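Local structure of probable E3 ubiquitin-protein ligase HERC1 (Homo sapiens, 4QT6) at residues Y27-T32 and G58-P63; C106-E111 and A134-C139. The protein probably acts as an E3 ubiquitin ligase, with this SPRY domain likely serving as a protein-interaction module. One frame throughout, in Å; residues are numbered along the deposited sequence.

How the interactions relate
Interaction 1 is mostly buried and lies on one sheet: side chains of strand 26-30, and of strand 55-60 and the loop after it, meet over strand 137-142, with W62 as the exposed margin. Interaction 2 is only partly buried and bridges the two sheets, packing the end of strand 103-109 and M110 just beyond it against the residues leading into strand 137-142. Backbone bonds tie the two together: S60 N lies 2.9 Å from Y137 O, and A30 N lies 2.9 Å from P138 O, both probable hydrogen bonds. Both rest on side-chain packing, but interaction 1 uses aromatic rings with a leucine, whereas interaction 2 relies on leucines and a selenomethionine at its more exposed end.

Interaction 1: Y27-T32 and G58-P63; sequences YGLAST and GVSRWP
L29 points its branched end between S60 and W62. CD1 and CG rest on S60 CB, CD1 at 3.9 Å, while CD2 reaches R61 O and lies 3.8 Å from W62 CE3, the leucine meeting the indole at a slant. With CG anti to the backbone N (chi1 -177°), W62 sends that atom off toward Y27, and CE3 and CZ3 of the six-membered ring do the touching. The tyrosine side chain crosses that of W62 at about a right angle: Y27 CE1 sits in the plane of the indole, 4.0 Å from its rim atom CZ3, and Y27 OH approaches the same atom at 3.8 Å. Y27, L29 and S60 stand on strands of one antiparallel sheet of the SPRY beta-sandwich, where 26-30 and 55-60 flank strand 137-142, while W62 is on the loop after 55-60; C139 of the central strand touches both L29 and S60. S60 OG donates to R61 O at 2.7 Å, in the carbonyl plane and on a lone pair (C=O...OG angle 130°). An alanine at L29 would probably open a gap between S60 and W62 and take away one of the indole's several supports. The Y27 ring also meets F67 edge-to-face.

Interaction 2: C106-E111 and A134-C139; sequences CVLDME and AELYPC
L108 stands across from L136 with their CA atoms 8.7 Å apart, and M110 across from A134 with theirs at 8.3 Å, so the segments run in opposing senses but too far apart for backbone pairing. The strands they border lie in opposite sheets of the SPRY beta-sandwich: M110 follows strand 103-109 of the seven-stranded sheet, and residues 134-136 lead into strand 137-142 of the six-stranded one. The contact rests on side chains, one of which reaches a backbone carbonyl. The buried pair L108 and L136 forms the inner part, their side chains crossing at about a right angle. Both L108 methyls are used: CD2 meets L136 CB at 3.9 Å, and CD1 meets L136 CD1 at 4.0 Å. That L136 methyl is shared, because SE of M110, a selenomethionine, packs on it from 4.1 Å. V34, from a loop, touches both L108 and M110, and V131 adds to the packing of L136. Beyond the strand the chain turns, with D109 OD1 accepting a hydrogen bond from A112 N and a weak one from E111 N. Nearer the surface, the M110 chain is bent at chi2 and chi3 (both -75°), and its terminal CE comes to 3.3 Å from the backbone A134 O.

Interaction 1: Y27-T32 and G58-P63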
# COMPACT_ATOMS: atom_id res chain seq x y z
N TYR A 27 6.87 1.98 7.40
CA TYR A 27 5.49 1.89 6.91
C TYR A 27 4.66 3.02 7.47
O TYR A 27 5.02 3.68 8.45
CB TYR A 27 4.85 0.55 7.30
CG TYR A 27 4.70 0.37 8.78
CD1 TYR A 27 3.64 0.95 9.47
CD2 TYR A 27 5.64 -0.33 9.51
CE1 TYR A 27 3.54 0.84 10.84
CE2 TYR A 27 5.52 -0.47 10.87
CZ TYR A 27 4.48 0.13 11.53
OH TYR A 27 4.36 -0.01 12.90
N GLY A 28 3.51 3.20 6.85
CA GLY A 28 2.47 4.04 7.42
C GLY A 28 1.09 3.60 6.98
O GLY A 28 0.88 3.24 5.83
N LEU A 29 0.18 3.63 7.94
CA LEU A 29 -1.24 3.33 7.73
C LEU A 29 -2.10 4.58 7.73
O LEU A 29 -1.79 5.58 8.39
CB LEU A 29 -1.77 2.39 8.82
CG LEU A 29 -1.46 0.89 8.65
CD1 LEU A 29 0.02 0.56 8.56
CD2 LEU A 29 -2.11 0.16 9.82
N ALA A 30 -3.23 4.46 7.04
CA ALA A 30 -4.23 5.51 7.03
C ALA A 30 -4.90 5.63 8.39
O ALA A 30 -4.89 4.70 9.22
CB ALA A 30 -5.26 5.24 5.96
N SER A 31 -5.56 6.76 8.60
CA SER A 31 -6.25 7.00 9.85
C SER A 31 -7.42 6.06 10.12
O SER A 31 -7.58 5.53 11.25
CB SER A 31 -6.74 8.45 9.87
OG SER A 31 -5.65 9.35 9.81
N THR A 32 -8.22 5.82 9.09
CA THR A 32 -9.49 5.12 9.24
C THR A 32 -9.45 3.71 8.66
O THR A 32 -8.95 3.49 7.57
CB THR A 32 -10.62 5.85 8.46
OG1 THR A 32 -10.57 7.26 8.74
CG2 THR A 32 -12.00 5.30 8.84
N GLY A 58 -0.82 -1.16 -0.24
CA GLY A 58 -1.82 -2.18 -0.01
C GLY A 58 -2.64 -1.88 1.21
O GLY A 58 -3.07 -0.74 1.41
N VAL A 59 -2.90 -2.92 2.00
CA VAL A 59 -3.64 -2.79 3.26
C VAL A 59 -2.93 -3.56 4.38
O VAL A 59 -2.15 -4.49 4.10
CB VAL A 59 -5.10 -3.28 3.12
CG1 VAL A 59 -5.88 -2.34 2.22
CG2 VAL A 59 -5.16 -4.71 2.61
N SER A 60 -3.19 -3.15 5.61
CA SER A 60 -2.55 -3.71 6.79
C SER A 60 -3.51 -3.83 7.96
O SER A 60 -4.41 -3.00 8.16
CB SER A 60 -1.39 -2.82 7.24
OG SER A 60 -0.67 -3.42 8.30
N ARG A 61 -3.25 -4.86 8.76
CA ARG A 61 -3.76 -4.94 10.12
C ARG A 61 -3.07 -3.93 11.01
O ARG A 61 -1.96 -3.46 10.71
CB ARG A 61 -3.46 -6.32 10.70
CG ARG A 61 -4.23 -7.43 10.04
CD ARG A 61 -3.85 -8.75 10.69
NE ARG A 61 -4.83 -9.77 10.36
CZ ARG A 61 -4.69 -10.72 9.44
NH1 ARG A 61 -3.59 -10.87 8.70
NH2 ARG A 61 -5.68 -11.57 9.28
N TRP A 62 -3.69 -3.64 12.15
CA TRP A 62 -3.05 -2.87 13.21
C TRP A 62 -3.32 -3.57 14.54
O TRP A 62 -4.47 -3.91 14.81
CB TRP A 62 -3.62 -1.46 13.24
CG TRP A 62 -2.94 -0.61 14.26
CD1 TRP A 62 -3.47 -0.15 15.42
CD2 TRP A 62 -1.61 -0.09 14.19
NE1 TRP A 62 -2.54 0.60 16.10
CE2 TRP A 62 -1.39 0.65 15.36
CE3 TRP A 62 -0.58 -0.20 13.25
CZ2 TRP A 62 -0.18 1.29 15.61
CZ3 TRP A 62 0.61 0.43 13.50
CH2 TRP A 62 0.79 1.18 14.67
N PRO A 63 -2.30 -3.79 15.39
CA PRO A 63 -0.90 -3.39 15.21
C PRO A 63 -0.12 -4.19 14.17
O PRO A 63 -0.56 -5.25 13.74
CB PRO A 63 -0.29 -3.64 16.60
CG PRO A 63 -1.12 -4.74 17.15
CD PRO A 63 -2.52 -4.43 16.69

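Interaction 2: C106-E111 and A134-C139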
# COMPACT_ATOMS: atom_id res chain seq x y z
N CYS A 106 -7.13 0.93 -5.48
CA CYS A 106 -7.22 -0.20 -4.58
C CYS A 106 -8.68 -0.41 -4.28
O CYS A 106 -9.41 0.54 -3.98
CB CYS A 106 -6.47 0.10 -3.28
SG CYS A 106 -4.75 0.65 -3.53
N VAL A 107 -9.13 -1.66 -4.37
CA VAL A 107 -10.48 -2.03 -4.01
C VAL A 107 -10.42 -3.08 -2.92
O VAL A 107 -9.91 -4.17 -3.15
CB VAL A 107 -11.27 -2.60 -5.21
CG1 VAL A 107 -12.70 -2.87 -4.79
CG2 VAL A 107 -11.26 -1.63 -6.37
N LEU A 108 -10.87 -2.71 -1.73
CA LEU A 108 -10.92 -3.59 -0.59
C LEU A 108 -12.36 -4.00 -0.37
O LEU A 108 -13.20 -3.20 0.08
CB LEU A 108 -10.35 -2.91 0.66
CG LEU A 108 -10.45 -3.70 1.95
CD1 LEU A 108 -9.68 -5.02 1.84
CD2 LEU A 108 -10.00 -2.85 3.13
N ASP A 109 -12.65 -5.26 -0.69
CA ASP A 109 -14.02 -5.79 -0.62
C ASP A 109 -14.10 -6.75 0.56
O ASP A 109 -13.68 -7.91 0.47
CB ASP A 109 -14.36 -6.48 -1.95
CG ASP A 109 -15.83 -6.87 -2.05
OD1 ASP A 109 -16.46 -7.02 -1.00
OD2 ASP A 109 -16.33 -7.01 -3.18
N MSE A 110 -14.60 -6.25 1.68
CA MSE A 110 -14.61 -7.01 2.93
C MSE A 110 -15.73 -8.01 2.97
O MSE A 110 -15.75 -8.90 3.84
CB MSE A 110 -14.70 -6.10 4.14
CG MSE A 110 -13.65 -5.01 4.19
SE MSE A 110 -11.95 -5.85 4.71
CE MSE A 110 -12.40 -6.06 6.61
N GLU A 111 -16.71 -7.85 2.09
CA GLU A 111 -17.81 -8.81 1.97
C GLU A 111 -17.32 -10.05 1.21
O GLU A 111 -17.42 -11.16 1.72
CB GLU A 111 -19.02 -8.15 1.28
CG GLU A 111 -20.20 -9.07 1.02
CD GLU A 111 -20.77 -9.71 2.27
OE1 GLU A 111 -21.48 -10.73 2.14
OE2 GLU A 111 -20.50 -9.21 3.39
N ALA A 134 -10.42 -8.70 10.26
CA ALA A 134 -11.65 -8.04 10.61
C ALA A 134 -11.63 -6.57 10.27
O ALA A 134 -12.68 -6.00 9.93
CB ALA A 134 -11.95 -8.21 12.08
N GLU A 135 -10.47 -5.94 10.43
CA GLU A 135 -10.34 -4.51 10.15
C GLU A 135 -9.03 -4.27 9.42
O GLU A 135 -7.97 -4.77 9.83
CB GLU A 135 -10.38 -3.71 11.43
CG GLU A 135 -10.26 -2.20 11.22
CD GLU A 135 -10.84 -1.35 12.33
OE1 GLU A 135 -11.09 -1.86 13.44
OE2 GLU A 135 -11.07 -0.14 12.07
N LEU A 136 -9.08 -3.49 8.35
CA LEU A 136 -7.90 -3.24 7.52
C LEU A 136 -7.77 -1.77 7.21
O LEU A 136 -8.76 -1.05 7.07
CB LEU A 136 -7.92 -4.05 6.22
CG LEU A 136 -7.65 -5.55 6.43
CD1 LEU A 136 -7.93 -6.34 5.15
CD2 LEU A 136 -6.21 -5.76 6.88
N TYR A 137 -6.51 -1.34 7.12
CA TYR A 137 -6.21 0.07 6.83
C TYR A 137 -5.41 0.14 5.55
O TYR A 137 -4.45 -0.59 5.39
CB TYR A 137 -5.36 0.70 7.93
CG TYR A 137 -5.98 0.68 9.29
CD1 TYR A 137 -5.98 -0.49 10.07
CD2 TYR A 137 -6.57 1.81 9.81
CE1 TYR A 137 -6.57 -0.51 11.31
CE2 TYR A 137 -7.17 1.78 11.06
CZ TYR A 137 -7.14 0.62 11.80
OH TYR A 137 -7.73 0.64 13.06
N PRO A 138 -5.76 1.06 4.65
CA PRO A 138 -4.82 1.41 3.58
C PRO A 138 -3.42 1.68 4.11
O PRO A 138 -3.27 2.27 5.19
CB PRO A 138 -5.44 2.68 2.97
CG PRO A 138 -6.89 2.53 3.25
CD PRO A 138 -7.00 1.87 4.59
N CYS A 139 -2.40 1.20 3.41
CA CYS A 139 -1.01 1.35 3.87
C CYS A 139 -0.01 1.45 2.75
O CYS A 139 -0.27 1.06 1.63
CB CYS A 139 -0.58 0.20 4.77
SG CYS A 139 -0.34 -1.37 3.95